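PDB 6FBM: gram-negative insecticidal protein from Chromobacterium piscinae, which is an insecticidal toxin of the MACPF and beta-tripod families, and probably acts by forming pores in target-cell membranes. Local coordinates for residues A[237-249]-A[258-272]. Residues are numbered along the deposited sequence; the frame is centred on the assembly and turned at random.
Sequences TATGGKPGMTDRI and AFSQWAESLLDYATL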
loop_
_atom_site.group_PDB
_atom_site.type_symbol
_atom_site.label_atom_id
_atom_site.label_comp_id
_atom_site.label_asym_id
_atom_site.label_seq_id
_atom_site.Cartn_x
_atom_site.Cartn_y
_atom_site.Cartn_z
ATOM N N THR A 237 -17.617 -22.737 -10.065
ATOM C CA THR A 237 -17.845 -22.038 -8.810
ATOM C C THR A 237 -16.674 -22.283 -7.856
ATOM O O THR A 237 -16.223 -23.422 -7.676
ATOM C CB THR A 237 -19.148 -22.508 -8.159
ATOM O OG1 THR A 237 -20.210 -22.318 -9.082
ATOM C CG2 THR A 237 -19.496 -21.675 -6.940
ATOM N N ALA A 238 -16.192 -21.204 -7.248
ATOM C CA ALA A 238 -15.049 -21.266 -6.356
ATOM C C ALA A 238 -15.546 -21.084 -4.927
ATOM O O ALA A 238 -16.300 -20.166 -4.654
ATOM C CB ALA A 238 -14.044 -20.191 -6.716
ATOM N N THR A 239 -15.129 -21.955 -4.034
ATOM C CA THR A 239 -15.353 -21.737 -2.611
ATOM C C THR A 239 -13.984 -21.539 -2.015
ATOM O O THR A 239 -13.181 -22.463 -2.016
ATOM C CB THR A 239 -16.051 -22.928 -1.946
ATOM O OG1 THR A 239 -17.253 -23.186 -2.644
ATOM C CG2 THR A 239 -16.401 -22.613 -0.539
ATOM N N GLY A 240 -13.730 -20.324 -1.536
ATOM C CA GLY A 240 -12.435 -19.937 -1.013
ATOM C C GLY A 240 -11.567 -19.532 -2.182
ATOM O O GLY A 240 -11.919 -19.744 -3.324
ATOM N N GLY A 241 -10.421 -18.955 -1.892
ATOM C CA GLY A 241 -9.546 -18.447 -2.944
ATOM C C GLY A 241 -9.904 -17.040 -3.351
ATOM O O GLY A 241 -10.913 -16.471 -2.915
ATOM N N LYS A 242 -9.027 -16.451 -4.147
ATOM C CA LYS A 242 -9.224 -15.088 -4.651
ATOM C C LYS A 242 -10.560 -15.013 -5.407
ATOM O O LYS A 242 -10.829 -15.875 -6.260
ATOM C CB LYS A 242 -8.095 -14.705 -5.586
ATOM C CG LYS A 242 -8.070 -13.250 -5.965
ATOM C CD LYS A 242 -6.874 -12.876 -6.799
ATOM C CE LYS A 242 -6.663 -11.341 -6.729
ATOM N NZ LYS A 242 -6.306 -10.577 -7.968
ATOM N N PRO A 243 -11.410 -14.021 -5.077
ATOM C CA PRO A 243 -12.715 -13.959 -5.727
ATOM C C PRO A 243 -12.627 -13.407 -7.144
ATOM O O PRO A 243 -11.642 -12.780 -7.510
ATOM C CB PRO A 243 -13.517 -13.023 -4.812
ATOM C CG PRO A 243 -12.497 -12.110 -4.219
ATOM C CD PRO A 243 -11.217 -12.913 -4.122
ATOM N N GLY A 244 -13.658 -13.675 -7.934
ATOM C CA GLY A 244 -13.766 -13.171 -9.296
ATOM C C GLY A 244 -12.787 -13.771 -10.281
ATOM O O GLY A 244 -12.480 -13.160 -11.307
ATOM N N MET A 245 -12.313 -14.984 -9.995
ATOM C CA MET A 245 -11.392 -15.665 -10.898
ATOM C C MET A 245 -12.071 -16.681 -11.782
ATOM O O MET A 245 -11.483 -17.100 -12.763
ATOM C CB MET A 245 -10.289 -16.344 -10.108
ATOM C CG MET A 245 -9.484 -15.387 -9.251
ATOM S SD MET A 245 -8.634 -14.161 -10.278
ATOM C CE MET A 245 -7.241 -15.112 -10.773
ATOM N N THR A 246 -13.295 -17.085 -11.465
ATOM C CA THR A 246 -13.839 -18.235 -12.140
ATOM C C THR A 246 -14.194 -17.921 -13.578
ATOM O O THR A 246 -14.024 -18.785 -14.434
ATOM C CB THR A 246 -15.023 -18.850 -11.395
ATOM O OG1 THR A 246 -16.051 -17.891 -11.269
ATOM C CG2 THR A 246 -14.590 -19.321 -9.999
ATOM N N ASP A 247 -14.656 -16.698 -13.857
ATOM C CA ASP A 247 -14.973 -16.292 -15.238
ATOM C C ASP A 247 -13.759 -16.379 -16.165
ATOM O O ASP A 247 -13.855 -16.938 -17.261
ATOM C CB ASP A 247 -15.681 -14.933 -15.329
ATOM C CG ASP A 247 -17.225 -15.096 -15.455
ATOM O OD1 ASP A 247 -17.665 -15.692 -16.467
ATOM O OD2 ASP A 247 -18.016 -14.689 -14.560
ATOM N N ARG A 248 -12.614 -15.887 -15.715
ATOM C CA ARG A 248 -11.377 -16.025 -16.505
ATOM C C ARG A 248 -10.912 -17.489 -16.653
ATOM O O ARG A 248 -10.395 -17.861 -17.715
ATOM C CB ARG A 248 -10.238 -15.183 -15.900
ATOM C CG ARG A 248 -9.972 -13.812 -16.522
ATOM C CD ARG A 248 -8.495 -13.430 -16.320
ATOM N NE ARG A 248 -8.243 -12.813 -15.002
ATOM C CZ ARG A 248 -7.117 -12.907 -14.289
ATOM N NH1 ARG A 248 -6.046 -13.573 -14.739
ATOM N NH2 ARG A 248 -7.047 -12.260 -13.122
ATOM N N ILE A 249 -11.066 -18.312 -15.613
ATOM C CA ILE A 249 -10.644 -19.719 -15.711
ATOM C C ILE A 249 -11.557 -20.441 -16.685
ATOM O O ILE A 249 -11.111 -21.223 -17.483
ATOM C CB ILE A 249 -10.661 -20.442 -14.335
ATOM C CG1 ILE A 249 -9.599 -19.849 -13.397
ATOM C CG2 ILE A 249 -10.365 -21.924 -14.495
ATOM C CD1 ILE A 249 -9.850 -20.093 -11.933
ATOM N N ALA A 258 -4.877 -17.688 -14.939
ATOM C CA ALA A 258 -5.912 -17.282 -13.983
ATOM C C ALA A 258 -6.103 -18.351 -12.906
ATOM O O ALA A 258 -6.301 -18.035 -11.749
ATOM C CB ALA A 258 -7.215 -16.987 -14.687
ATOM N N PHE A 259 -6.035 -19.615 -13.294
ATOM C CA PHE A 259 -6.138 -20.688 -12.330
ATOM C C PHE A 259 -4.928 -20.685 -11.392
ATOM O O PHE A 259 -5.100 -20.841 -10.179
ATOM C CB PHE A 259 -6.279 -22.022 -12.997
ATOM C CG PHE A 259 -6.075 -23.180 -12.047
ATOM C CD1 PHE A 259 -7.123 -23.617 -11.238
ATOM C CD2 PHE A 259 -4.833 -23.859 -11.990
ATOM C CE1 PHE A 259 -6.948 -24.678 -10.407
ATOM C CE2 PHE A 259 -4.653 -24.901 -11.132
ATOM C CZ PHE A 259 -5.716 -25.312 -10.322
ATOM N N SER A 260 -3.713 -20.533 -11.931
ATOM C CA SER A 260 -2.514 -20.541 -11.096
ATOM C C SER A 260 -2.507 -19.340 -10.140
ATOM O O SER A 260 -1.960 -19.439 -9.046
ATOM C CB SER A 260 -1.225 -20.583 -11.914
ATOM O OG SER A 260 -1.048 -19.319 -12.473
ATOM N N GLN A 261 -3.122 -18.227 -10.531
ATOM C CA GLN A 261 -3.278 -17.102 -9.606
ATOM C C GLN A 261 -4.211 -17.440 -8.444
ATOM O O GLN A 261 -3.933 -17.085 -7.308
ATOM C CB GLN A 261 -3.808 -15.850 -10.320
ATOM C CG GLN A 261 -2.774 -15.018 -11.043
ATOM C CD GLN A 261 -3.416 -13.873 -11.813
ATOM O OE1 GLN A 261 -4.359 -13.238 -11.352
ATOM N NE2 GLN A 261 -2.869 -13.590 -12.990
ATOM N N TRP A 262 -5.328 -18.093 -8.750
ATOM C CA TRP A 262 -6.270 -18.574 -7.743
ATOM C C TRP A 262 -5.582 -19.605 -6.837
ATOM O O TRP A 262 -5.650 -19.498 -5.639
ATOM C CB TRP A 262 -7.529 -19.139 -8.418
ATOM C CG TRP A 262 -8.516 -19.711 -7.488
ATOM C CD1 TRP A 262 -9.555 -19.055 -6.902
ATOM C CD2 TRP A 262 -8.580 -21.051 -7.050
ATOM N NE1 TRP A 262 -10.265 -19.921 -6.110
ATOM C CE2 TRP A 262 -9.680 -21.153 -6.184
ATOM C CE3 TRP A 262 -7.807 -22.175 -7.298
ATOM C CZ2 TRP A 262 -10.023 -22.342 -5.547
ATOM C CZ3 TRP A 262 -8.159 -23.388 -6.659
ATOM C CH2 TRP A 262 -9.255 -23.448 -5.802
ATOM N N ALA A 263 -4.869 -20.547 -7.418
ATOM C CA ALA A 263 -4.161 -21.584 -6.651
ATOM C C ALA A 263 -3.100 -21.038 -5.714
ATOM O O ALA A 263 -3.036 -21.466 -4.553
ATOM C CB ALA A 263 -3.548 -22.624 -7.567
ATOM N N GLU A 264 -2.266 -20.112 -6.189
ATOM C CA GLU A 264 -1.243 -19.499 -5.322
ATOM C C GLU A 264 -1.850 -18.492 -4.313
ATOM O O GLU A 264 -1.238 -18.198 -3.306
ATOM C CB GLU A 264 -0.095 -18.887 -6.149
ATOM C CG GLU A 264 -0.417 -17.559 -6.853
ATOM C CD GLU A 264 0.608 -17.126 -7.917
ATOM O OE1 GLU A 264 0.180 -16.473 -8.911
ATOM O OE2 GLU A 264 1.820 -17.443 -7.750
ATOM N N SER A 265 -3.050 -17.984 -4.577
ATOM C CA SER A 265 -3.751 -17.108 -3.645
ATOM C C SER A 265 -4.354 -17.826 -2.422
ATOM O O SER A 265 -4.785 -17.173 -1.481
ATOM C CB SER A 265 -4.903 -16.369 -4.347
ATOM O OG SER A 265 -6.129 -17.129 -4.353
ATOM N N LEU A 266 -4.434 -19.154 -2.435
ATOM C CA LEU A 266 -5.260 -19.861 -1.460
ATOM C C LEU A 266 -4.916 -19.577 -0.022
ATOM O O LEU A 266 -5.809 -19.447 0.811
ATOM C CB LEU A 266 -5.244 -21.366 -1.711
ATOM C CG LEU A 266 -5.924 -21.755 -3.012
ATOM C CD1 LEU A 266 -5.732 -23.232 -3.209
ATOM C CD2 LEU A 266 -7.378 -21.351 -3.007
ATOM N N LEU A 267 -3.625 -19.404 0.273
ATOM C CA LEU A 267 -3.238 -19.125 1.647
ATOM C C LEU A 267 -3.826 -17.860 2.216
ATOM O O LEU A 267 -4.103 -17.773 3.411
ATOM C CB LEU A 267 -1.731 -19.137 1.821
ATOM C CG LEU A 267 -1.214 -19.297 3.290
ATOM C CD1 LEU A 267 -1.786 -20.494 4.039
ATOM C CD2 LEU A 267 0.302 -19.371 3.256
ATOM N N ASP A 268 -4.028 -16.879 1.378
ATOM C CA ASP A 268 -4.531 -15.576 1.799
ATOM C C ASP A 268 -6.053 -15.540 1.753
ATOM O O ASP A 268 -6.679 -14.664 2.356
ATOM C CB ASP A 268 -3.967 -14.448 0.921
ATOM C CG ASP A 268 -2.438 -14.487 0.790
ATOM O OD1 ASP A 268 -1.821 -14.471 1.840
ATOM O OD2 ASP A 268 -1.853 -14.544 -0.315
ATOM N N TYR A 269 -6.667 -16.472 1.035
ATOM C CA TYR A 269 -8.112 -16.479 0.879
ATOM C C TYR A 269 -8.762 -17.775 1.311
ATOM O O TYR A 269 -9.865 -18.068 0.874
ATOM C CB TYR A 269 -8.439 -16.238 -0.585
ATOM C CG TYR A 269 -8.074 -14.874 -1.054
ATOM C CD1 TYR A 269 -8.978 -13.828 -0.901
ATOM C CD2 TYR A 269 -6.846 -14.613 -1.659
ATOM C CE1 TYR A 269 -8.691 -12.569 -1.372
ATOM C CE2 TYR A 269 -6.539 -13.342 -2.113
ATOM C CZ TYR A 269 -7.473 -12.330 -1.986
ATOM O OH TYR A 269 -7.206 -11.063 -2.463
ATOM N N ALA A 270 -8.077 -18.565 2.137
ATOM C CA ALA A 270 -8.574 -19.879 2.524
ATOM C C ALA A 270 -9.847 -19.777 3.343
ATOM O O ALA A 270 -9.967 -18.886 4.170
ATOM C CB ALA A 270 -7.522 -20.641 3.301
ATOM N N THR A 271 -10.789 -20.668 3.052
ATOM C CA THR A 271 -12.009 -20.828 3.837
ATOM C C THR A 271 -12.343 -22.297 3.952
ATOM O O THR A 271 -11.716 -23.131 3.331
ATOM C CB THR A 271 -13.242 -20.136 3.221
ATOM O OG1 THR A 271 -13.586 -20.790 1.991
ATOM C CG2 THR A 271 -12.951 -18.664 2.932
ATOM N N LEU A 272 -13.318 -22.607 4.790
ATOM C CA LEU A 272 -13.939 -23.898 4.818
ATOM C C LEU A 272 -14.379 -24.116 3.390
ATOM O O LEU A 272 -14.974 -23.247 2.798
ATOM C CB LEU A 272 -15.128 -23.896 5.778
ATOM C CG LEU A 272 -16.071 -25.104 5.781
ATOM C CD1 LEU A 272 -16.691 -25.273 7.171
ATOM C CD2 LEU A 272 -17.195 -24.955 4.804
#
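Gly240, Gly241 and Lys242, in the loop after strand 232-239, are each hydrogen-bonded to helix 255-269. The indole NE1 of Trp262 reaches Gly240 O at 3.2 Å, in the carbonyl plane and on a lone pair, though that oxygen lies 22° out of the indole plane. Next along the loop, Gly241 N donates to Tyr269 O over 3.0 Å, rising above the carbonyl plane. Lys242 N then gives its hydrogen to Ser265 OG, also 3.0 Å away. With chi1 at 87°, that hydroxyl sits between its own backbone N and carbonyl carbon, where it donates to Trp262 O; the two bonds would hold its rotation.

Aromatic packing follows the same path. Lys242 CA stands over the centre of the Tyr269 ring, a CH-pi contact of 3.8 Å to the centroid, while the lysine side chain runs alongside the tyrosine and Pro243 CD touches CE1. Leu266 CD2 lies over one face of the indole, toward its rim, and touches Gly241 CA; His128 of strand 120-134 packs edge-to-face with Trp262.

Farther along, contacts are mainly apolar. Met245, bent at chi2 and at chi3 (-81°), crosses Gln261 at about a right angle and sets CE beside OE1, and Ile249 CG1 lies 3.9 Å from Ala258 CB. Arg248 NH2 makes a weak bond of 3.4 Å to Gln261 OE1.

Within the MACPF domain, the loop is held chiefly through its backbone. Gly241, with no side chain, brings its CA to 3.6 Å from both Trp262 NE1 and Leu266 CD2, while the indole N-H and serine hydroxyl satisfy polar groups at a partly buried join.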